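Local coordinates for PTS system, nitrogen regulatory IIA protein (Neisseria meningitidis, PDB 2A0J) that probably takes part in a phosphotransferase relay through a histidine and regulates nitrogen metabolism, with activation of a protein kinase also among its likely roles, at residues Ala50-Leu54 with Gly55-Leu59; Leu31-Glu34 with Arg35-Ser38; Val136-Ala139 with Glu140-Arg143. All coordinates share one frame; numbering follows the deposited sequence.

Contact 1 (Ala50-Leu54 with Gly55-Leu59); sequences AREKL and GSTGL
Two neighbouring helix-end side chains, Arg-51 and Glu-52, turn forward to grip the loop that follows them: Glu-52 bonds to Thr-57, while Arg-51 bonds to Gly-55 and lays one guanidinium face by the Thr-57 methyl. The Glu-52 chain starts anti to its own nitrogen (chi1 -154°) and then bends at chi2, which swings the carboxylate over the turn to meet Thr-57 with both oxygens. OE1 of Glu-52 takes the hydroxyl OG1 of Thr-57 at 2.7 Å on its syn lone pair. On the other oxygen, the backbone N of Thr-57 reaches OE2 of Glu-52 at 3.0 Å, also from the syn side but 28° out of the carboxylate plane. Two bonds to one residue restrict rotation of the carboxylate, and a salt bridge from Lys-22 to OE2 adds a third hold.

The Arg-51 guanidinium offers an edge to Gly-55, with NH1 of Arg-51 lying 3.0 Å from O of Gly-55, in the carbonyl plane and on a lone pair. Over one face of the same group sits the methyl CG2 of Thr-57, 3.8 Å from NH1 of Arg-51 and displaced toward the rim. Thr-57 shows its hydroxyl to the acid and its methyl to the arginine.

A type I turn from Glu-52 to Gly-55 is closed by Gly-55 N and Glu-52 O at 2.9 Å. The backbone angles of Gly-55 would drive a CB into O of Leu-54, which calls for glycine. Farther on, Ser-56 OG accepts from Gly-58 N at 3.2 Å in an ST turn and also bonds to O of Phe-89. Arg-51 and Thr-57 both touch His-67, which lies in the Ile-Pro-His segment of the family's histidine signature; a helix end and its exit loop beside this histidine are consistent with the wall of a type 2 EIIA phosphorylation site.

Contact 2 (Leu31-Glu34 with Arg35-Ser38); sequences LLLE and RESS
With chi1 at 65°, Ser-37 holds OG between its own backbone N and carbonyl carbon, and from there the hydroxyl turns back to Leu-33. The C-terminal end of helix 22-33 lies here: Glu-34 leaves helical geometry, and a type I turn from Arg-35 to Ser-38 redirects the chain toward helix 41-52. OG of Ser-37 donates a hydrogen bond to O of Leu-33 at 2.9 Å, tilted 34° from the carbonyl plane, a side-chain bond to a carbonyl at the helix end.

Glu-36 also places CG between its backbone N and carbonyl carbon (chi1 63°), its chain then bending at chi2, and lies alongside Leu-33, pointing in the same direction. Its CG passes 3.5 Å from O of Leu-33. The carboxylate oxygen OE1 is no partner for that carbonyl; it is hydrogen-bonded to the hydroxyl of Thr-77. Leu-33 itself packs on Ile-102 and Leu-104 of the sheet and on Val-44, tying the helix end to the interior.

Between these residues the backbone makes a tight loop about Arg-35, whose positive phi and negative psi fit a classic gamma turn: N of Glu-36 donates to O of Glu-34 at 2.6 Å, from above the carbonyl plane.

Contact 3 (Val136-Ala139 with Glu140-Arg143); sequences VSSA and EEVR
Ser-138 and Glu-141 face each other across the first turn of helix 139-146 and exchange hydrogen bonds in both directions. Of the polar contacts, the straightest runs from N of Ser-138 to OE1 of Glu-141, 2.6 Å long with an angle of 171° at the hydrogen. In return, OG of Ser-138 accepts from N of Glu-141 at 3.2 Å. The two bonds make a capping box with Ser-138 as N-cap. The same hydroxyl donates to OE1 of Glu-141 at 2.9 Å, on the anti side and out of the carboxylate plane, so that one oxygen receives two donors of a single residue. With CG beside its own N (chi1 -69°) and the chain extended beyond, Glu-141 lies back along the cap.

Among backbone bonds, N of Arg-143 to O of Ala-139 (3.0 Å) is the regular helical link, while N of Val-142 makes a weak one to O of Ser-138.

The apolar contacts lie with Val-136. Its CB passes 3.7 Å from CB of Glu-141, the two side chains running in opposite directions, and its CG2 meets CG2 of Val-142 at 3.8 Å, nearly at right angles. Val-142 continues the packing onto Leu-15 of strand 13-17.

A carboxylate fixed by two donors at the positive end of a helix dipole would probably be favoured in its anionic form.

The three contacts show one principle at three helix boundaries of a single-chain alpha/beta fold: side chains near each helix end bond to the backbone where the helix starts or stops. In sequence, contact 2 comes first, ending helix 22-33; contact 1 ends the next helix, 41-52; contact 3 opens the last, 139-146. Their centres lie 20 to 27 Å apart, and none touches another. Contact 1 reaches edge strand 63-70 of the four-stranded mixed sheet, contact 2 the inner strands 77-83 and 97-106, and contact 3 the other edge, 13-17. The helices are thus joined to the sheet at both edges and in its middle, with only contact 1 beside the probable phosphorylation site.

Contact 1 (Ala50-Leu54 with Gly55-Leu59)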
loop_
_atom_site.group_PDB
_atom_site.type_symbol
_atom_site.label_atom_id
_atom_site.label_comp_id
_atom_site.label_asym_id
_atom_site.label_seq_id
_atom_site.Cartn_x
_atom_site.Cartn_y
_atom_site.Cartn_z
ATOM N N ALA A 50 -0.046 -10.006 -9.741
ATOM C CA ALA A 50 -0.948 -11.094 -10.083
ATOM C C ALA A 50 -2.367 -10.645 -9.735
ATOM O O ALA A 50 -3.346 -11.051 -10.371
ATOM C CB ALA A 50 -0.578 -12.351 -9.297
ATOM N N ARG A 51 -2.459 -9.788 -8.725
ATOM C CA ARG A 51 -3.737 -9.261 -8.251
ATOM C C ARG A 51 -4.195 -8.037 -9.041
ATOM O O ARG A 51 -5.365 -7.933 -9.414
ATOM C CB ARG A 51 -3.631 -8.897 -6.764
ATOM C CG ARG A 51 -4.826 -8.125 -6.229
ATOM C CD ARG A 51 -6.121 -8.915 -6.392
ATOM N NE ARG A 51 -7.278 -8.123 -5.989
ATOM C CZ ARG A 51 -7.768 -7.103 -6.688
ATOM N NH1 ARG A 51 -7.210 -6.742 -7.846
ATOM N NH2 ARG A 51 -8.806 -6.430 -6.215
ATOM N N GLU A 52 -3.263 -7.117 -9.278
ATOM C CA GLU A 52 -3.526 -5.883 -10.022
ATOM C C GLU A 52 -4.036 -6.279 -11.406
ATOM O O GLU A 52 -4.778 -5.550 -12.055
ATOM C CB GLU A 52 -2.221 -5.079 -10.133
ATOM C CG GLU A 52 -2.380 -3.577 -10.302
ATOM C CD GLU A 52 -3.199 -2.929 -9.196
ATOM O OE1 GLU A 52 -3.029 -3.311 -8.016
ATOM O OE2 GLU A 52 -4.006 -2.022 -9.508
ATOM N N LYS A 53 -3.628 -7.463 -11.841
ATOM C CA LYS A 53 -4.024 -8.014 -13.128
ATOM C C LYS A 53 -5.542 -8.158 -13.187
ATOM O O LYS A 53 -6.160 -7.936 -14.229
ATOM C CB LYS A 53 -3.371 -9.380 -13.297
ATOM C CG LYS A 53 -3.298 -9.891 -14.712
ATOM C CD LYS A 53 -2.412 -11.133 -14.785
ATOM C CE LYS A 53 -1.028 -10.870 -14.176
ATOM N NZ LYS A 53 -0.371 -9.637 -14.719
ATOM N N LEU A 54 -6.136 -8.540 -12.060
ATOM C CA LEU A 54 -7.577 -8.717 -11.985
ATOM C C LEU A 54 -8.313 -7.388 -12.079
ATOM O O LEU A 54 -9.491 -7.351 -12.412
ATOM C CB LEU A 54 -7.961 -9.415 -10.681
ATOM C CG LEU A 54 -7.361 -10.788 -10.383
ATOM C CD1 LEU A 54 -8.155 -11.410 -9.246
ATOM C CD2 LEU A 54 -7.412 -11.688 -11.618
ATOM N N GLY A 55 -7.610 -6.301 -11.775
ATOM C CA GLY A 55 -8.218 -4.984 -11.832
ATOM C C GLY A 55 -7.605 -4.028 -10.822
ATOM O O GLY A 55 -7.127 -4.451 -9.770
ATOM N N SER A 56 -7.634 -2.738 -11.146
ATOM C CA SER A 56 -7.078 -1.701 -10.288
ATOM C C SER A 56 -7.517 -1.775 -8.831
ATOM O O SER A 56 -8.704 -1.924 -8.521
ATOM C CB SER A 56 -7.429 -0.315 -10.835
ATOM O OG SER A 56 -6.788 0.703 -10.078
ATOM N N THR A 57 -6.540 -1.656 -7.939
ATOM C CA THR A 57 -6.800 -1.690 -6.512
ATOM C C THR A 57 -6.993 -0.274 -6.015
ATOM O O THR A 57 -6.929 -0.013 -4.821
ATOM C CB THR A 57 -5.649 -2.373 -5.739
ATOM O OG1 THR A 57 -4.382 -1.889 -6.213
ATOM C CG2 THR A 57 -5.719 -3.876 -5.939
ATOM N N GLY A 58 -7.226 0.638 -6.957
ATOM C CA GLY A 58 -7.471 2.026 -6.619
ATOM C C GLY A 58 -8.868 2.135 -6.036
ATOM O O GLY A 58 -9.815 1.550 -6.562
ATOM N N LEU A 59 -9.003 2.877 -4.942
ATOM C CA LEU A 59 -10.296 3.039 -4.283
ATOM C C LEU A 59 -11.026 4.273 -4.782
ATOM O O LEU A 59 -12.201 4.475 -4.481
ATOM C CB LEU A 59 -10.102 3.156 -2.770
ATOM C CG LEU A 59 -9.477 1.971 -2.031
ATOM C CD1 LEU A 59 -9.204 2.371 -0.592
ATOM C CD2 LEU A 59 -10.409 0.773 -2.091
#

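Contact 2 (Leu31-Glu34 with Arg35-Ser38)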
loop_
_atom_site.group_PDB
_atom_site.type_symbol
_atom_site.label_atom_id
_atom_site.label_comp_id
_atom_site.label_asym_id
_atom_site.label_seq_id
_atom_site.Cartn_x
_atom_site.Cartn_y
_atom_site.Cartn_z
ATOM N N LEU A 31 10.891 -4.115 -3.407
ATOM C CA LEU A 31 12.125 -3.826 -2.686
ATOM C C LEU A 31 11.881 -3.535 -1.202
ATOM O O LEU A 31 12.605 -4.027 -0.340
ATOM C CB LEU A 31 12.840 -2.650 -3.360
ATOM C CG LEU A 31 13.501 -3.069 -4.676
ATOM C CD1 LEU A 31 13.929 -1.849 -5.490
ATOM C CD2 LEU A 31 14.693 -3.978 -4.353
ATOM N N LEU A 32 10.851 -2.744 -0.912
ATOM C CA LEU A 32 10.506 -2.394 0.461
ATOM C C LEU A 32 10.065 -3.604 1.289
ATOM O O LEU A 32 10.420 -3.727 2.463
ATOM C CB LEU A 32 9.386 -1.351 0.466
ATOM C CG LEU A 32 9.683 0.033 -0.114
ATOM C CD1 LEU A 32 8.424 0.873 -0.075
ATOM C CD2 LEU A 32 10.789 0.691 0.678
ATOM N N LEU A 33 9.288 -4.494 0.679
ATOM C CA LEU A 33 8.789 -5.677 1.368
ATOM C C LEU A 33 9.678 -6.919 1.211
ATOM O O LEU A 33 9.444 -7.942 1.849
ATOM C CB LEU A 33 7.368 -5.980 0.888
ATOM C CG LEU A 33 6.400 -4.785 0.946
ATOM C CD1 LEU A 33 5.000 -5.285 0.679
ATOM C CD2 LEU A 33 6.453 -4.093 2.309
ATOM N N GLU A 34 10.706 -6.809 0.376
ATOM C CA GLU A 34 11.647 -7.896 0.115
ATOM C C GLU A 34 12.287 -8.543 1.353
ATOM O O GLU A 34 12.668 -7.868 2.310
ATOM C CB GLU A 34 12.761 -7.385 -0.805
ATOM C CG GLU A 34 13.856 -8.395 -1.104
ATOM C CD GLU A 34 14.947 -7.832 -1.992
ATOM O OE1 GLU A 34 15.839 -8.606 -2.394
ATOM O OE2 GLU A 34 14.920 -6.618 -2.284
ATOM N N ARG A 35 12.416 -9.863 1.289
ATOM C CA ARG A 35 13.014 -10.703 2.332
ATOM C C ARG A 35 12.420 -10.647 3.733
ATOM O O ARG A 35 12.309 -11.678 4.391
ATOM C CB ARG A 35 14.514 -10.458 2.429
ATOM C CG ARG A 35 15.191 -11.433 3.371
ATOM C CD ARG A 35 16.687 -11.402 3.190
ATOM N NE ARG A 35 17.215 -10.056 3.373
ATOM C CZ ARG A 35 18.482 -9.720 3.174
ATOM N NH1 ARG A 35 19.361 -10.636 2.780
ATOM N NH2 ARG A 35 18.871 -8.470 3.370
ATOM N N GLU A 36 12.063 -9.464 4.213
ATOM C CA GLU A 36 11.463 -9.389 5.531
ATOM C C GLU A 36 10.098 -10.085 5.403
ATOM O O GLU A 36 9.322 -10.176 6.360
ATOM C CB GLU A 36 11.325 -7.927 5.976
ATOM C CG GLU A 36 10.421 -7.087 5.110
ATOM C CD GLU A 36 8.965 -7.251 5.471
ATOM O OE1 GLU A 36 8.104 -6.878 4.647
ATOM O OE2 GLU A 36 8.684 -7.744 6.585
ATOM N N SER A 37 9.831 -10.588 4.199
ATOM C CA SER A 37 8.598 -11.310 3.894
ATOM C C SER A 37 8.949 -12.742 3.484
ATOM O O SER A 37 8.063 -13.559 3.237
ATOM C CB SER A 37 7.849 -10.632 2.750
ATOM O OG SER A 37 8.610 -10.697 1.554
ATOM N N SER A 38 10.250 -13.025 3.405
ATOM C CA SER A 38 10.771 -14.341 3.028
ATOM C C SER A 38 10.828 -14.509 1.509
ATOM O O SER A 38 11.196 -15.566 1.010
ATOM C CB SER A 38 9.898 -15.459 3.623
ATOM O OG SER A 38 9.594 -15.224 4.988
#

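Contact 3 (Val136-Ala139 with Glu140-Arg143)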
loop_
_atom_site.group_PDB
_atom_site.type_symbol
_atom_site.label_atom_id
_atom_site.label_comp_id
_atom_site.label_asym_id
_atom_site.label_seq_id
_atom_site.Cartn_x
_atom_site.Cartn_y
_atom_site.Cartn_z
ATOM N N VAL A 136 1.062 16.430 5.813
ATOM C CA VAL A 136 1.959 16.165 6.936
ATOM C C VAL A 136 3.409 16.010 6.481
ATOM O O VAL A 136 3.683 15.435 5.430
ATOM C CB VAL A 136 1.510 14.918 7.732
ATOM C CG1 VAL A 136 0.140 15.174 8.330
ATOM C CG2 VAL A 136 1.481 13.689 6.832
ATOM N N SER A 137 4.334 16.531 7.281
ATOM C CA SER A 137 5.752 16.502 6.942
ATOM C C SER A 137 6.534 15.252 7.350
ATOM O O SER A 137 7.434 14.821 6.629
ATOM C CB SER A 137 6.443 17.734 7.535
ATOM O OG SER A 137 5.762 18.922 7.172
ATOM N N SER A 138 6.197 14.675 8.498
ATOM C CA SER A 138 6.909 13.495 8.980
ATOM C C SER A 138 6.154 12.190 8.779
ATOM O O SER A 138 4.931 12.180 8.595
ATOM C CB SER A 138 7.239 13.644 10.470
ATOM O OG SER A 138 6.074 13.525 11.270
ATOM N N ALA A 139 6.906 11.093 8.827
ATOM C CA ALA A 139 6.357 9.753 8.675
ATOM C C ALA A 139 5.598 9.382 9.945
ATOM O O ALA A 139 4.638 8.615 9.898
ATOM C CB ALA A 139 7.481 8.752 8.418
ATOM N N GLU A 140 6.037 9.930 11.077
ATOM C CA GLU A 140 5.379 9.668 12.356
ATOM C C GLU A 140 3.933 10.165 12.293
ATOM O O GLU A 140 3.023 9.510 12.799
ATOM C CB GLU A 140 6.126 10.348 13.520
ATOM C CG GLU A 140 7.185 11.384 13.127
ATOM C CD GLU A 140 8.523 10.774 12.712
ATOM O OE1 GLU A 140 8.930 10.991 11.552
ATOM O OE2 GLU A 140 9.170 10.089 13.548
ATOM N N GLU A 141 3.722 11.323 11.670
ATOM C CA GLU A 141 2.375 11.867 11.515
ATOM C C GLU A 141 1.560 10.902 10.646
ATOM O O GLU A 141 0.381 10.651 10.914
ATOM C CB GLU A 141 2.422 13.248 10.850
ATOM C CG GLU A 141 3.026 14.340 11.720
ATOM C CD GLU A 141 3.407 15.579 10.929
ATOM O OE1 GLU A 141 4.315 15.481 10.076
ATOM O OE2 GLU A 141 2.804 16.651 11.158
ATOM N N VAL A 142 2.191 10.365 9.602
ATOM C CA VAL A 142 1.507 9.413 8.732
ATOM C C VAL A 142 1.014 8.210 9.538
ATOM O O VAL A 142 -0.133 7.786 9.391
ATOM C CB VAL A 142 2.432 8.916 7.607
ATOM C CG1 VAL A 142 1.775 7.776 6.850
ATOM C CG2 VAL A 142 2.743 10.065 6.663
ATOM N N ARG A 143 1.882 7.669 10.391
ATOM C CA ARG A 143 1.513 6.525 11.220
ATOM C C ARG A 143 0.384 6.883 12.172
ATOM O O ARG A 143 -0.578 6.132 12.313
ATOM C CB ARG A 143 2.710 6.027 12.041
ATOM C CG ARG A 143 3.745 5.246 11.254
ATOM C CD ARG A 143 4.829 4.666 12.159
ATOM N NE ARG A 143 4.348 3.595 13.032
ATOM C CZ ARG A 143 3.861 3.779 14.253
ATOM N NH1 ARG A 143 3.787 4.998 14.767
ATOM N NH2 ARG A 143 3.446 2.736 14.959
#